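Cytochrome CH (Methylobacterium extorquens, PDB 1QN2) probably carries electrons through a single covalently bound heme c, as a class I c-type cytochrome related to the cytochromes c2. Local coordinates at residues A[9-14]-A[93-98]; A[16-21]-A[76-81]; A[62-65]-A[71-74]. One frame throughout, in Å; residues are numbered along the deposited sequence.

Contact 1 of 3, residues A[9-14]-A[93-98]; sequences KAFAPC and IAYLKT. With HEC (heme c), chain D.
The ring of Phe11 is sandwiched between an aromatic edge and a heme-bound cysteine. On one face Tyr95 comes in by its edge, in a T-shaped (edge-to-face) pair with ring centroids 5.3 Å apart and planes at 63°. The approach is off-centre: Tyr95 CE2 lies 3.6 Å from Phe11 CG, toward the rim, and Tyr95 CD2 is near Phe11 CB. Against the opposite face, over the middle of the ring, sits CB of Cys14, whose SG is joined to heme CAB by a 1.8 Å thioether bond. Phe11 takes up this place because its CG is anti to the backbone N (chi1 -171°), which sends the ring toward helix 86-98. The pairing joins the region of the N-terminal helix 4-10 to the C-terminal helix 86-98, the terminal-helix interface characteristic of class I cytochromes c; the backbones stay apart, with Phe11 CA and Tyr95 CA 8.2 Å from each other. Leu96 adds a smaller apolar touch, its CD2 methyl 4.0 Å from Phe11 CE1, with the two side chains crossing at about a right angle. No hydrogen bond spans the two segments; the contact is apolar. One turn of helix 86-98 is fastened on its own account, Thr98 OG1 donating to Tyr95 O at 2.6 Å in the carbonyl plane. Phe20 and Leu29, from loops, also pack on Phe11, while Ala10 rests on Lys88 and Ile92 of helix 86-98.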
loop_
_atom_site.group_PDB
_atom_site.type_symbol
_atom_site.label_atom_id
_atom_site.label_comp_id
_atom_site.label_asym_id
_atom_site.label_seq_id
_atom_site.Cartn_x
_atom_site.Cartn_y
_atom_site.Cartn_z
ATOM N N LYS A 9 -2.589 -11.732 8.326
ATOM C CA LYS A 9 -2.053 -11.575 9.674
ATOM C C LYS A 9 -1.035 -10.434 9.730
ATOM O O LYS A 9 -1.001 -9.679 10.708
ATOM C CB LYS A 9 -1.374 -12.885 10.112
ATOM C CG LYS A 9 -0.983 -12.892 11.577
ATOM C CD LYS A 9 -1.050 -14.302 12.151
ATOM C CE LYS A 9 -0.678 -14.311 13.625
ATOM N NZ LYS A 9 0.738 -14.721 13.838
ATOM N N ALA A 10 -0.209 -10.297 8.701
ATOM C CA ALA A 10 0.816 -9.251 8.642
ATOM C C ALA A 10 0.239 -7.878 8.357
ATOM O O ALA A 10 0.911 -6.842 8.492
ATOM C CB ALA A 10 1.832 -9.620 7.554
ATOM N N PHE A 11 -1.024 -7.814 7.960
ATOM C CA PHE A 11 -1.688 -6.566 7.642
ATOM C C PHE A 11 -2.084 -5.770 8.863
ATOM O O PHE A 11 -2.501 -4.606 8.777
ATOM C CB PHE A 11 -2.872 -6.819 6.716
ATOM C CG PHE A 11 -3.519 -5.595 6.147
ATOM C CD1 PHE A 11 -3.022 -4.986 5.013
ATOM C CD2 PHE A 11 -4.651 -5.071 6.749
ATOM C CE1 PHE A 11 -3.602 -3.859 4.474
ATOM C CE2 PHE A 11 -5.245 -3.958 6.201
ATOM C CZ PHE A 11 -4.729 -3.332 5.086
ATOM N N ALA A 12 -1.961 -6.354 10.050
ATOM C CA ALA A 12 -2.313 -5.721 11.293
ATOM C C ALA A 12 -1.892 -4.282 11.425
ATOM O O ALA A 12 -2.719 -3.403 11.714
ATOM C CB ALA A 12 -1.888 -6.547 12.495
ATOM N N PRO A 13 -0.608 -3.951 11.236
ATOM C CA PRO A 13 -0.182 -2.558 11.373
ATOM C C PRO A 13 -0.909 -1.616 10.430
ATOM O O PRO A 13 -1.184 -0.469 10.796
ATOM C CB PRO A 13 1.307 -2.604 11.040
ATOM C CG PRO A 13 1.557 -3.947 10.432
ATOM C CD PRO A 13 0.536 -4.861 11.070
ATOM N N CYS A 14 -1.234 -2.071 9.225
ATOM C CA CYS A 14 -1.913 -1.266 8.229
ATOM C C CYS A 14 -3.328 -0.889 8.600
ATOM O O CYS A 14 -3.854 0.138 8.136
ATOM C CB CYS A 14 -1.916 -2.011 6.872
ATOM S SG CYS A 14 -0.389 -2.945 6.577
ATOM N N ILE A 93 1.185 -8.496 -0.052
ATOM C CA ILE A 93 0.718 -8.277 -1.420
ATOM C C ILE A 93 -0.239 -9.371 -1.856
ATOM O O ILE A 93 -1.221 -9.156 -2.576
ATOM C CB ILE A 93 1.886 -8.148 -2.407
ATOM C CG1 ILE A 93 2.712 -6.884 -2.074
ATOM C CG2 ILE A 93 1.382 -8.063 -3.836
ATOM C CD1 ILE A 93 4.126 -6.909 -2.612
ATOM N N ALA A 94 0.013 -10.604 -1.417
ATOM C CA ALA A 94 -0.935 -11.687 -1.822
ATOM C C ALA A 94 -2.302 -11.374 -1.210
ATOM O O ALA A 94 -3.375 -11.588 -1.771
ATOM C CB ALA A 94 -0.397 -12.992 -1.215
ATOM N N TYR A 95 -2.252 -10.828 0.005
ATOM C CA TYR A 95 -3.495 -10.488 0.695
ATOM C C TYR A 95 -4.250 -9.385 -0.013
ATOM O O TYR A 95 -5.468 -9.476 -0.193
ATOM C CB TYR A 95 -3.212 -10.137 2.150
ATOM C CG TYR A 95 -4.411 -9.592 2.889
ATOM C CD1 TYR A 95 -5.568 -10.362 2.989
ATOM C CD2 TYR A 95 -4.402 -8.327 3.460
ATOM C CE1 TYR A 95 -6.675 -9.871 3.648
ATOM C CE2 TYR A 95 -5.503 -7.837 4.150
ATOM C CZ TYR A 95 -6.641 -8.622 4.225
ATOM O OH TYR A 95 -7.780 -8.181 4.861
ATOM N N LEU A 96 -3.542 -8.335 -0.433
ATOM C CA LEU A 96 -4.133 -7.207 -1.125
ATOM C C LEU A 96 -4.822 -7.620 -2.414
ATOM O O LEU A 96 -5.858 -7.075 -2.793
ATOM C CB LEU A 96 -3.062 -6.146 -1.434
ATOM C CG LEU A 96 -2.421 -5.418 -0.255
ATOM C CD1 LEU A 96 -1.428 -4.364 -0.786
ATOM C CD2 LEU A 96 -3.486 -4.742 0.589
ATOM N N LYS A 97 -4.233 -8.596 -3.102
ATOM C CA LYS A 97 -4.819 -9.062 -4.352
ATOM C C LYS A 97 -6.204 -9.656 -4.120
ATOM O O LYS A 97 -7.072 -9.587 -4.992
ATOM C CB LYS A 97 -3.903 -10.085 -5.026
ATOM C CG LYS A 97 -2.644 -9.495 -5.644
ATOM C CD LYS A 97 -1.902 -10.537 -6.455
ATOM C CE LYS A 97 -0.580 -10.082 -7.009
ATOM N NZ LYS A 97 0.083 -11.183 -7.772
ATOM N N THR A 98 -6.424 -10.232 -2.938
ATOM C CA THR A 98 -7.719 -10.828 -2.641
ATOM C C THR A 98 -8.801 -9.774 -2.456
ATOM O O THR A 98 -9.982 -10.112 -2.535
ATOM C CB THR A 98 -7.691 -11.745 -1.421
ATOM O OG1 THR A 98 -7.645 -10.976 -0.216
ATOM C CG2 THR A 98 -6.542 -12.725 -1.467
HETATM FE FE HEC D . -0.629 3.237 3.788
HETATM C CHA HEC D . -1.073 5.189 1.003
HETATM C CHB HEC D . -0.511 0.429 1.797
HETATM C CHC HEC D . 0.499 1.376 6.473
HETATM C CHD HEC D . -1.291 5.846 5.811
HETATM N NA HEC D . -0.797 2.865 1.746
HETATM C C1A HEC D . -0.944 3.827 0.770
HETATM C C2A HEC D . -0.926 3.170 -0.427
HETATM C C3A HEC D . -0.771 1.837 -0.212
HETATM C C4A HEC D . -0.687 1.643 1.150
HETATM C CMA HEC D . -0.720 0.862 -1.383
HETATM C CAA HEC D . -1.068 3.799 -1.792
HETATM C CBA HEC D . -2.544 3.786 -2.191
HETATM C CGA HEC D . -2.871 4.581 -3.450
HETATM O O1A HEC D . -1.990 4.899 -4.287
HETATM O O2A HEC D . -4.067 4.550 -3.851
HETATM N NB HEC D . -0.144 1.240 4.106
HETATM C C1B HEC D . -0.212 0.273 3.137
HETATM C C2B HEC D . -0.051 -0.933 3.778
HETATM C C3B HEC D . 0.336 -0.688 5.075
HETATM C C4B HEC D . 0.207 0.679 5.298
HETATM C CMB HEC D . -0.040 -2.346 3.217
HETATM C CAB HEC D . 0.781 -1.672 5.961
HETATM C CBB HEC D . 2.007 -2.318 5.774
HETATM N NC HEC D . -0.391 3.572 5.812
HETATM C C1C HEC D . 0.017 2.654 6.741
HETATM C C2C HEC D . -0.156 3.254 7.969
HETATM C C3C HEC D . -0.689 4.506 7.798
HETATM C C4C HEC D . -0.806 4.709 6.439
HETATM C CMC HEC D . 0.068 2.790 9.398
HETATM C CAC HEC D . -1.021 5.403 8.818
HETATM C CBC HEC D . -0.140 5.771 9.839
HETATM N ND HEC D . -1.124 5.211 3.446
HETATM C C1D HEC D . -1.291 6.100 4.456
HETATM C C2D HEC D . -1.477 7.331 3.858
HETATM C C3D HEC D . -1.438 7.144 2.515
HETATM C C4D HEC D . -1.193 5.824 2.231
HETATM C CMD HEC D . -1.712 8.717 4.431
HETATM C CAD HEC D . -1.545 8.231 1.463
HETATM C CBD HEC D . -0.062 8.526 1.167
HETATM C CGD HEC D . 0.143 9.809 0.368
HETATM O O1D HEC D . 1.336 10.188 0.208
HETATM O O2D HEC D . -0.799 10.417 -0.184
#

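Contact 2 of 3, residues A[16-21]-A[76-81]; sequences ACHNFE and TKMVFP. With HEC (heme c), chain D.
His18 and Met78 face each other through the heme iron, one on each side of the porphyrin. The imidazole points edge-on at the macrocycle, with 2.1 Å between His18 NE2 and the heme iron, while Met78 brings its thioether sulfur to the other face with SD 2.4 Å from the metal. The two ligand atoms, His18 NE2 and Met78 SD, are consequently 4.4 Å apart, and the segments bury little surface directly against each other because the heme lies between them. Met78 turns CG away from its own amide N (chi1 174°), which runs CB and CG across the pyrrole nitrogens ND and NC before the chain bends at the sulfur, leaving CE above NB. On the histidine side Cys17 SG is bonded to heme CAC, the second thioether of the CXXCH motif that ends in His18. Phe80 lies on the methionine side, one ring face set against the meso carbon CHC, offset toward the rim, with CE2 3.5 Å from heme CBB. Thr76 OG1 donates to heme propionate oxygen O1D at 2.5 Å, and the backbone N of Lys77 reaches the same oxygen at 2.9 Å. Thr76 OG1 also accepts from Met78 N in an ST turn, which ties the propionate grip to the ligand loop. ND1 of His18 is hydrogen-bonded to Pro27 O, which fixes the rotation of the ring and would be expected to make the imidazole more electron-rich. Six-coordinate His-Met iron of this kind is consistent with outer-sphere electron transfer, since the metal keeps both axial ligands while it changes oxidation state.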
loop_
_atom_site.group_PDB
_atom_site.type_symbol
_atom_site.label_atom_id
_atom_site.label_comp_id
_atom_site.label_asym_id
_atom_site.label_seq_id
_atom_site.Cartn_x
_atom_site.Cartn_y
_atom_site.Cartn_z
ATOM N N ALA A 16 -4.537 0.431 11.129
ATOM C CA ALA A 16 -4.638 1.725 11.781
ATOM C C ALA A 16 -5.075 2.823 10.835
ATOM O O ALA A 16 -5.789 3.748 11.228
ATOM C CB ALA A 16 -3.322 2.087 12.460
ATOM N N CYS A 17 -4.647 2.759 9.573
ATOM C CA CYS A 17 -5.028 3.818 8.644
ATOM C C CYS A 17 -5.699 3.288 7.395
ATOM O O CYS A 17 -6.089 4.090 6.535
ATOM C CB CYS A 17 -3.752 4.593 8.227
ATOM S SG CYS A 17 -2.616 4.931 9.604
ATOM N N HIS A 18 -5.849 1.975 7.240
ATOM C CA HIS A 18 -6.475 1.504 6.000
ATOM C C HIS A 18 -7.512 0.402 6.279
ATOM O O HIS A 18 -7.394 -0.346 7.232
ATOM C CB HIS A 18 -5.368 0.854 5.121
ATOM C CG HIS A 18 -4.402 1.817 4.519
ATOM N ND1 HIS A 18 -4.761 2.732 3.555
ATOM C CD2 HIS A 18 -3.072 1.988 4.727
ATOM C CE1 HIS A 18 -3.699 3.431 3.196
ATOM N NE2 HIS A 18 -2.668 3.008 3.900
ATOM N N ASN A 19 -8.481 0.351 5.384
ATOM C CA ASN A 19 -9.584 -0.566 5.305
ATOM C C ASN A 19 -9.997 -0.802 3.864
ATOM O O ASN A 19 -9.449 -0.129 2.976
ATOM C CB ASN A 19 -10.733 -0.271 6.212
ATOM C CG ASN A 19 -11.746 0.708 5.686
ATOM O OD1 ASN A 19 -12.407 0.486 4.672
ATOM N ND2 ASN A 19 -11.880 1.830 6.395
ATOM N N PHE A 20 -10.919 -1.718 3.564
ATOM C CA PHE A 20 -11.240 -1.896 2.154
ATOM C C PHE A 20 -12.601 -1.376 1.777
ATOM O O PHE A 20 -13.099 -1.680 0.689
ATOM C CB PHE A 20 -11.065 -3.356 1.741
ATOM C CG PHE A 20 -9.675 -3.875 2.000
ATOM C CD1 PHE A 20 -9.360 -4.428 3.226
ATOM C CD2 PHE A 20 -8.715 -3.808 1.004
ATOM C CE1 PHE A 20 -8.103 -4.951 3.458
ATOM C CE2 PHE A 20 -7.439 -4.297 1.241
ATOM C CZ PHE A 20 -7.140 -4.866 2.470
ATOM N N GLU A 21 -13.214 -0.587 2.651
ATOM C CA GLU A 21 -14.537 -0.056 2.378
ATOM C C GLU A 21 -14.604 1.450 2.446
ATOM O O GLU A 21 -15.444 2.063 1.771
ATOM C CB GLU A 21 -15.560 -0.692 3.314
ATOM N N THR A 76 5.857 11.479 0.761
ATOM C CA THR A 76 4.514 10.907 0.942
ATOM C C THR A 76 3.988 11.196 2.339
ATOM O O THR A 76 4.755 11.368 3.295
ATOM C CB THR A 76 4.566 9.362 0.760
ATOM O OG1 THR A 76 3.280 8.818 1.118
ATOM C CG2 THR A 76 5.618 8.778 1.688
ATOM N N LYS A 77 2.662 11.248 2.502
ATOM C CA LYS A 77 2.158 11.498 3.852
ATOM C C LYS A 77 1.907 10.195 4.590
ATOM O O LYS A 77 1.363 10.151 5.696
ATOM C CB LYS A 77 0.984 12.423 3.885
ATOM C CG LYS A 77 -0.258 12.018 3.120
ATOM C CD LYS A 77 -1.338 13.082 3.324
ATOM C CE LYS A 77 -2.469 12.927 2.312
ATOM N NZ LYS A 77 -3.578 13.881 2.622
ATOM N N MET A 78 2.305 9.078 3.975
ATOM C CA MET A 78 2.120 7.795 4.683
ATOM C C MET A 78 3.270 7.626 5.694
ATOM O O MET A 78 4.373 7.254 5.297
ATOM C CB MET A 78 2.189 6.630 3.682
ATOM C CG MET A 78 2.138 5.280 4.442
ATOM S SD MET A 78 1.624 3.939 3.301
ATOM C CE MET A 78 2.728 2.686 3.962
ATOM N N VAL A 79 2.970 7.916 6.951
ATOM C CA VAL A 79 3.959 7.802 8.024
ATOM C C VAL A 79 3.995 6.350 8.530
ATOM O O VAL A 79 3.173 5.961 9.349
ATOM C CB VAL A 79 3.595 8.722 9.205
ATOM C CG1 VAL A 79 4.667 8.643 10.284
ATOM C CG2 VAL A 79 3.418 10.154 8.703
ATOM N N PHE A 80 4.945 5.605 8.001
ATOM C CA PHE A 80 5.149 4.182 8.334
ATOM C C PHE A 80 6.588 3.804 7.962
ATOM O O PHE A 80 7.014 4.070 6.846
ATOM C CB PHE A 80 4.166 3.341 7.513
ATOM C CG PHE A 80 4.191 1.868 7.783
ATOM C CD1 PHE A 80 3.815 1.361 9.018
ATOM C CD2 PHE A 80 4.579 0.982 6.796
ATOM C CE1 PHE A 80 3.828 -0.005 9.231
ATOM C CE2 PHE A 80 4.614 -0.386 7.000
ATOM C CZ PHE A 80 4.204 -0.869 8.230
ATOM N N PRO A 81 7.313 3.197 8.907
ATOM C CA PRO A 81 8.695 2.798 8.723
ATOM C C PRO A 81 8.940 1.826 7.599
ATOM O O PRO A 81 10.026 1.822 7.004
ATOM C CB PRO A 81 9.104 2.214 10.069
ATOM C CG PRO A 81 7.870 2.092 10.861
ATOM C CD PRO A 81 6.876 3.071 10.311
HETATM FE FE HEC D . -0.629 3.237 3.788
HETATM C CHA HEC D . -1.073 5.189 1.003
HETATM C CHB HEC D . -0.511 0.429 1.797
HETATM C CHC HEC D . 0.499 1.376 6.473
HETATM C CHD HEC D . -1.291 5.846 5.811
HETATM N NA HEC D . -0.797 2.865 1.746
HETATM C C1A HEC D . -0.944 3.827 0.770
HETATM C C2A HEC D . -0.926 3.170 -0.427
HETATM C C3A HEC D . -0.771 1.837 -0.212
HETATM C C4A HEC D . -0.687 1.643 1.150
HETATM C CMA HEC D . -0.720 0.862 -1.383
HETATM C CAA HEC D . -1.068 3.799 -1.792
HETATM C CBA HEC D . -2.544 3.786 -2.191
HETATM C CGA HEC D . -2.871 4.581 -3.450
HETATM O O1A HEC D . -1.990 4.899 -4.287
HETATM O O2A HEC D . -4.067 4.550 -3.851
HETATM N NB HEC D . -0.144 1.240 4.106
HETATM C C1B HEC D . -0.212 0.273 3.137
HETATM C C2B HEC D . -0.051 -0.933 3.778
HETATM C C3B HEC D . 0.336 -0.688 5.075
HETATM C C4B HEC D . 0.207 0.679 5.298
HETATM C CMB HEC D . -0.040 -2.346 3.217
HETATM C CAB HEC D . 0.781 -1.672 5.961
HETATM C CBB HEC D . 2.007 -2.318 5.774
HETATM N NC HEC D . -0.391 3.572 5.812
HETATM C C1C HEC D . 0.017 2.654 6.741
HETATM C C2C HEC D . -0.156 3.254 7.969
HETATM C C3C HEC D . -0.689 4.506 7.798
HETATM C C4C HEC D . -0.806 4.709 6.439
HETATM C CMC HEC D . 0.068 2.790 9.398
HETATM C CAC HEC D . -1.021 5.403 8.818
HETATM C CBC HEC D . -0.140 5.771 9.839
HETATM N ND HEC D . -1.124 5.211 3.446
HETATM C C1D HEC D . -1.291 6.100 4.456
HETATM C C2D HEC D . -1.477 7.331 3.858
HETATM C C3D HEC D . -1.438 7.144 2.515
HETATM C C4D HEC D . -1.193 5.824 2.231
HETATM C CMD HEC D . -1.712 8.717 4.431
HETATM C CAD HEC D . -1.545 8.231 1.463
HETATM C CBD HEC D . -0.062 8.526 1.167
HETATM C CGD HEC D . 0.143 9.809 0.368
HETATM O O1D HEC D . 1.336 10.188 0.208
HETATM O O2D HEC D . -0.799 10.417 -0.184
#

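Contact 3 of 3, residues A[62-65]-A[71-74]; sequences LKQW and KKVP. With HEC (heme c), chain D.
The end of helix 69-72 folds back beside helix 59-67, the alpha carbons of Trp65 and Lys72 only 5.5 Å apart, and Val73 is the first residue to leave helical geometry. Lys72 lies across the outer side of this corner: its chain bends at chi2 (56°), passing CB and CG by Trp65 CA and carrying the amino group to Gln64. There NZ donates to Gln64 OE1 at 2.7 Å, tilted 29° from the carbonyl plane, and it also forms a salt bridge with Asp61, so two acceptors on helix 59-67 grip one ammonium. Inward, the six-membered ring of Trp65 is wedged between the corner and the cofactor. Its CZ3 touches Val73 CB at 3.7 Å, and CE3 is near CB of Lys72, which stands at the indole's edge. The other rim of the indole is turned on the heme, with NE1 3.3 Å from heme C3A and CZ2 near CHA, so the ring meets the porphyrin by an edge rather than lying flat on it. Trp57 meets the same indole at about 40°, and Val73 continues onto Ala49 and Leu50 of helix 48-53. With an alanine in place of Trp65 the indole is gone, and a gap would probably open between Val73 and the heme edge, leaving the porphyrin carbon C3A without its indole neighbour. Leu62 CD2 lies 4.0 Å from heme CMA. Helix 59-67 lines one side of the heme crevice with Leu62 and Trp65, and the turn out of helix 69-72 backs the indole, as in the class I cytochrome c fold.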
loop_
_atom_site.group_PDB
_atom_site.type_symbol
_atom_site.label_atom_id
_atom_site.label_comp_id
_atom_site.label_asym_id
_atom_site.label_seq_id
_atom_site.Cartn_x
_atom_site.Cartn_y
_atom_site.Cartn_z
ATOM N N LEU A 62 4.963 -2.122 -5.425
ATOM C CA LEU A 62 4.417 -2.295 -4.069
ATOM C C LEU A 62 5.487 -2.843 -3.133
ATOM O O LEU A 62 5.570 -2.526 -1.949
ATOM C CB LEU A 62 3.239 -3.290 -4.122
ATOM C CG LEU A 62 1.899 -2.694 -4.565
ATOM C CD1 LEU A 62 0.805 -3.754 -4.653
ATOM C CD2 LEU A 62 1.484 -1.565 -3.624
ATOM N N LYS A 63 6.332 -3.708 -3.688
ATOM C CA LYS A 63 7.389 -4.307 -2.863
ATOM C C LYS A 63 8.296 -3.203 -2.307
ATOM O O LYS A 63 8.576 -3.155 -1.117
ATOM C CB LYS A 63 8.234 -5.254 -3.730
ATOM C CG LYS A 63 8.307 -6.683 -3.242
ATOM C CD LYS A 63 8.460 -7.623 -4.437
ATOM C CE LYS A 63 8.813 -9.037 -4.007
ATOM N NZ LYS A 63 9.275 -9.857 -5.163
ATOM N N GLN A 64 8.747 -2.323 -3.200
ATOM C CA GLN A 64 9.626 -1.244 -2.731
ATOM C C GLN A 64 8.906 -0.309 -1.783
ATOM O O GLN A 64 9.442 0.061 -0.740
ATOM C CB GLN A 64 10.217 -0.498 -3.925
ATOM C CG GLN A 64 10.989 -1.487 -4.820
ATOM C CD GLN A 64 11.582 -0.823 -6.043
ATOM O OE1 GLN A 64 11.365 0.361 -6.298
ATOM N NE2 GLN A 64 12.341 -1.591 -6.816
ATOM N N TRP A 65 7.683 0.065 -2.131
ATOM C CA TRP A 65 6.844 0.951 -1.342
ATOM C C TRP A 65 6.628 0.454 0.070
ATOM O O TRP A 65 6.730 1.208 1.045
ATOM C CB TRP A 65 5.504 1.164 -2.045
ATOM C CG TRP A 65 4.427 1.853 -1.288
ATOM C CD1 TRP A 65 3.246 1.317 -0.835
ATOM C CD2 TRP A 65 4.384 3.247 -0.963
ATOM N NE1 TRP A 65 2.488 2.298 -0.232
ATOM C CE2 TRP A 65 3.169 3.486 -0.292
ATOM C CE3 TRP A 65 5.265 4.315 -1.182
ATOM C CZ2 TRP A 65 2.819 4.752 0.172
ATOM C CZ3 TRP A 65 4.911 5.569 -0.721
ATOM C CH2 TRP A 65 3.700 5.777 -0.053
ATOM N N LYS A 71 11.351 6.335 1.066
ATOM C CA LYS A 71 12.480 6.282 0.121
ATOM C C LYS A 71 11.954 6.077 -1.296
ATOM O O LYS A 71 12.558 6.503 -2.272
ATOM C CB LYS A 71 13.422 5.143 0.507
ATOM C CG LYS A 71 14.413 4.759 -0.579
ATOM C CD LYS A 71 14.945 3.354 -0.336
ATOM C CE LYS A 71 15.921 2.929 -1.418
ATOM N NZ LYS A 71 17.148 2.305 -0.853
ATOM N N LYS A 72 10.806 5.412 -1.397
ATOM C CA LYS A 72 10.200 5.148 -2.714
ATOM C C LYS A 72 9.525 6.414 -3.235
ATOM O O LYS A 72 9.555 6.745 -4.420
ATOM C CB LYS A 72 9.117 4.055 -2.529
ATOM C CG LYS A 72 8.390 3.707 -3.827
ATOM C CD LYS A 72 9.409 3.280 -4.881
ATOM C CE LYS A 72 8.676 2.706 -6.089
ATOM N NZ LYS A 72 9.663 2.252 -7.108
ATOM N N VAL A 73 8.890 7.122 -2.310
ATOM C CA VAL A 73 8.195 8.356 -2.690
ATOM C C VAL A 73 8.481 9.451 -1.670
ATOM O O VAL A 73 7.688 9.732 -0.774
ATOM C CB VAL A 73 6.673 8.137 -2.788
ATOM C CG1 VAL A 73 6.011 9.486 -3.146
ATOM C CG2 VAL A 73 6.359 7.138 -3.926
ATOM N N PRO A 74 9.661 10.074 -1.816
ATOM C CA PRO A 74 9.984 11.141 -0.858
ATOM C C PRO A 74 8.854 12.163 -0.804
ATOM O O PRO A 74 8.375 12.641 -1.830
ATOM C CB PRO A 74 11.251 11.767 -1.448
ATOM C CG PRO A 74 11.881 10.622 -2.197
ATOM C CD PRO A 74 10.687 9.899 -2.849
HETATM FE FE HEC D . -0.629 3.237 3.788
HETATM C CHA HEC D . -1.073 5.189 1.003
HETATM C CHB HEC D . -0.511 0.429 1.797
HETATM C CHC HEC D . 0.499 1.376 6.473
HETATM C CHD HEC D . -1.291 5.846 5.811
HETATM N NA HEC D . -0.797 2.865 1.746
HETATM C C1A HEC D . -0.944 3.827 0.770
HETATM C C2A HEC D . -0.926 3.170 -0.427
HETATM C C3A HEC D . -0.771 1.837 -0.212
HETATM C C4A HEC D . -0.687 1.643 1.150
HETATM C CMA HEC D . -0.720 0.862 -1.383
HETATM C CAA HEC D . -1.068 3.799 -1.792
HETATM C CBA HEC D . -2.544 3.786 -2.191
HETATM C CGA HEC D . -2.871 4.581 -3.450
HETATM O O1A HEC D . -1.990 4.899 -4.287
HETATM O O2A HEC D . -4.067 4.550 -3.851
HETATM N NB HEC D . -0.144 1.240 4.106
HETATM C C1B HEC D . -0.212 0.273 3.137
HETATM C C2B HEC D . -0.051 -0.933 3.778
HETATM C C3B HEC D . 0.336 -0.688 5.075
HETATM C C4B HEC D . 0.207 0.679 5.298
HETATM C CMB HEC D . -0.040 -2.346 3.217
HETATM C CAB HEC D . 0.781 -1.672 5.961
HETATM C CBB HEC D . 2.007 -2.318 5.774
HETATM N NC HEC D . -0.391 3.572 5.812
HETATM C C1C HEC D . 0.017 2.654 6.741
HETATM C C2C HEC D . -0.156 3.254 7.969
HETATM C C3C HEC D . -0.689 4.506 7.798
HETATM C C4C HEC D . -0.806 4.709 6.439
HETATM C CMC HEC D . 0.068 2.790 9.398
HETATM C CAC HEC D . -1.021 5.403 8.818
HETATM C CBC HEC D . -0.140 5.771 9.839
HETATM N ND HEC D . -1.124 5.211 3.446
HETATM C C1D HEC D . -1.291 6.100 4.456
HETATM C C2D HEC D . -1.477 7.331 3.858
HETATM C C3D HEC D . -1.438 7.144 2.515
HETATM C C4D HEC D . -1.193 5.824 2.231
HETATM C CMD HEC D . -1.712 8.717 4.431
HETATM C CAD HEC D . -1.545 8.231 1.463
HETATM C CBD HEC D . -0.062 8.526 1.167
HETATM C CGD HEC D . 0.143 9.809 0.368
HETATM O O1D HEC D . 1.336 10.188 0.208
HETATM O O2D HEC D . -0.799 10.417 -0.184
#

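Contact 2 lies nearest the centre of the chain and is made of two loops bridged by metal coordination, both ligands buried. Contacts 1 and 3 are about 17 Å apart between centres, on opposite sides of the chain's centre, and both involve helices: the terminal pair in contact 1, a buried phenylalanine paired with a partly exposed tyrosine, and two successive helices in contact 3, partly buried, with exposed Gln64 in an outer polar clasp and Trp65 and Val73 inside. All three reach the same heme. Phe20 packs on Phe11, Tyr95 and Leu96, linking contacts 1 and 2; Trp65 meets Thr76 and Met78, linking contacts 2 and 3; Ile93 on Leu62 joins contacts 1 and 3.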